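Local structure of methionyl-tRNA formyltransferase (Clostridium thermocellum, 1ZGH) at residues I215-D219 / F237-S241. The protein probably transfers a formyl group from 10-formyltetrahydrofolate to the amino group of methionine carried by the initiator tRNA. Residues are numbered along the deposited sequence; the frame is centred on the assembly and turned at random.
Sequences IRMLD and FSRAS
In the C-terminal domain of this formyltransferase, the end of helix 208-217 and the residues just after it pack on the middle strand, 233-243, of a three-stranded antiparallel sheet, where Ile-215 and Asp-219 meet a corner of the strand at Arg-239. Ile-215 brings its two branches to different residues. CG2, which lies anti to the backbone N, rests against Ala-240 CB at 3.7 Å and equally close to Ser-238 CA, while CD1 reaches Phe-237 CB at 3.8 Å. The phenylalanine ring leads away from the helix, and the CB methylene makes the nearest approach; the side chain also touches Val-251 of strand 246-254.

Just past the helix end, the carboxylate of Asp-219 takes up the polar side. The extended first torsion of Asp-219 (chi1 -171°) carries it out to the strand, where OD2 accepts a hydrogen bond from the backbone N of Arg-239 at 2.8 Å, fairly straight (163°), the donor standing 43° out of the carboxylate plane. The guanidinium of Arg-239 turns elsewhere and pairs with Asp-250. A water bridges the backbones, donating to Ile-215 O at 2.7 Å and to Phe-237 O at 2.8 Å.

The example illustrates how a helix end and a bent strand can be joined by divided labour: aliphatic carbons make the apolar part, a carboxylate satisfies the amide at the corner, and one water serves two carbonyls that cannot bond to each other.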
loop_
_atom_site.group_PDB
_atom_site.type_symbol
_atom_site.label_atom_id
_atom_site.label_comp_id
_atom_site.label_asym_id
_atom_site.label_seq_id
_atom_site.Cartn_x
_atom_site.Cartn_y
_atom_site.Cartn_z
ATOM N N ILE A 215 -3.040 -17.527 -0.224
ATOM C CA ILE A 215 -4.385 -17.183 -0.625
ATOM C C ILE A 215 -4.834 -15.830 -0.042
ATOM O O ILE A 215 -5.278 -14.942 -0.800
ATOM C CB ILE A 215 -5.417 -18.269 -0.257
ATOM C CG1 ILE A 215 -5.051 -19.601 -0.936
ATOM C CG2 ILE A 215 -6.839 -17.774 -0.658
ATOM C CD1 ILE A 215 -5.897 -20.754 -0.445
ATOM N N ARG A 216 -4.691 -15.648 1.270
ATOM C CA ARG A 216 -5.148 -14.401 1.886
ATOM C C ARG A 216 -4.358 -13.150 1.429
ATOM O O ARG A 216 -4.957 -12.099 1.270
ATOM C CB ARG A 216 -5.140 -14.470 3.400
ATOM C CG ARG A 216 -3.771 -14.295 4.075
ATOM C CD ARG A 216 -3.901 -14.717 5.513
ATOM N NE ARG A 216 -2.627 -14.765 6.225
ATOM C CZ ARG A 216 -2.046 -13.734 6.824
ATOM N NH1 ARG A 216 -2.600 -12.518 6.848
ATOM N NH2 ARG A 216 -0.921 -13.934 7.457
HETATM N N MSE A 217 -3.048 -13.299 1.225
HETATM C CA MSE A 217 -2.158 -12.168 0.931
HETATM C C MSE A 217 -2.370 -11.664 -0.497
HETATM O O MSE A 217 -2.011 -10.538 -0.792
HETATM C CB MSE A 217 -0.688 -12.489 1.164
HETATM C CG MSE A 217 0.022 -13.215 0.007
HETATM SE SE MSE A 217 1.811 -13.806 0.494
HETATM C CE MSE A 217 2.483 -14.259 -1.388
ATOM N N LEU A 218 -2.965 -12.505 -1.353
ATOM C CA LEU A 218 -3.347 -12.142 -2.718
ATOM C C LEU A 218 -4.843 -11.887 -2.981
ATOM O O LEU A 218 -5.241 -11.654 -4.140
ATOM C CB LEU A 218 -2.795 -13.205 -3.675
ATOM C CG LEU A 218 -1.271 -13.310 -3.629
ATOM C CD1 LEU A 218 -0.774 -14.646 -4.176
ATOM C CD2 LEU A 218 -0.612 -12.163 -4.321
ATOM N N ASP A 219 -5.651 -11.912 -1.909
ATOM C CA ASP A 219 -7.084 -11.752 -1.932
ATOM C C ASP A 219 -7.435 -10.288 -1.675
ATOM O O ASP A 219 -7.718 -9.864 -0.550
ATOM C CB ASP A 219 -7.697 -12.723 -0.934
ATOM C CG ASP A 219 -9.207 -12.818 -1.011
ATOM O OD1 ASP A 219 -9.876 -12.109 -1.829
ATOM O OD2 ASP A 219 -9.761 -13.594 -0.194
ATOM N N PHE A 237 -7.759 -19.133 -6.057
ATOM C CA PHE A 237 -8.379 -19.267 -4.750
ATOM C C PHE A 237 -8.602 -17.918 -4.088
ATOM O O PHE A 237 -7.804 -16.978 -4.268
ATOM C CB PHE A 237 -7.489 -20.135 -3.807
ATOM C CG PHE A 237 -7.174 -21.487 -4.355
ATOM C CD1 PHE A 237 -8.033 -22.549 -4.141
ATOM C CD2 PHE A 237 -6.004 -21.712 -5.104
ATOM C CE1 PHE A 237 -7.770 -23.778 -4.670
ATOM C CE2 PHE A 237 -5.741 -22.953 -5.611
ATOM C CZ PHE A 237 -6.636 -23.984 -5.392
ATOM N N SER A 238 -9.663 -17.842 -3.298
ATOM C CA SER A 238 -9.933 -16.673 -2.453
ATOM C C SER A 238 -10.805 -17.068 -1.255
ATOM O O SER A 238 -11.285 -18.233 -1.168
ATOM C CB SER A 238 -10.587 -15.572 -3.294
ATOM O OG SER A 238 -11.790 -16.078 -3.838
ATOM N N ARG A 239 -10.953 -16.125 -0.318
ATOM C CA ARG A 239 -11.791 -16.253 0.848
ATOM C C ARG A 239 -11.483 -17.538 1.644
ATOM O O ARG A 239 -12.365 -18.357 1.976
ATOM C CB ARG A 239 -13.257 -16.222 0.466
ATOM C CG ARG A 239 -14.163 -15.938 1.683
ATOM C CD ARG A 239 -15.446 -15.241 1.274
ATOM N NE ARG A 239 -16.278 -16.038 0.384
ATOM C CZ ARG A 239 -17.331 -16.754 0.755
ATOM N NH1 ARG A 239 -17.692 -16.855 2.039
ATOM N NH2 ARG A 239 -18.031 -17.392 -0.176
ATOM N N ALA A 240 -10.218 -17.675 1.975
ATOM C CA ALA A 240 -9.738 -18.812 2.713
ATOM C C ALA A 240 -10.111 -18.728 4.189
ATOM O O ALA A 240 -10.108 -17.647 4.760
ATOM C CB ALA A 240 -8.259 -18.866 2.588
ATOM N N SER A 241 -10.404 -19.869 4.797
ATOM C CA SER A 241 -10.709 -19.924 6.219
ATOM C C SER A 241 -10.136 -21.236 6.730
ATOM O O SER A 241 -10.358 -22.289 6.143
ATOM C CB SER A 241 -12.226 -19.821 6.421
ATOM O OG SER A 241 -12.630 -19.707 7.755
HETATM O O HOH W 1 -5.641 -15.322 -3.492
#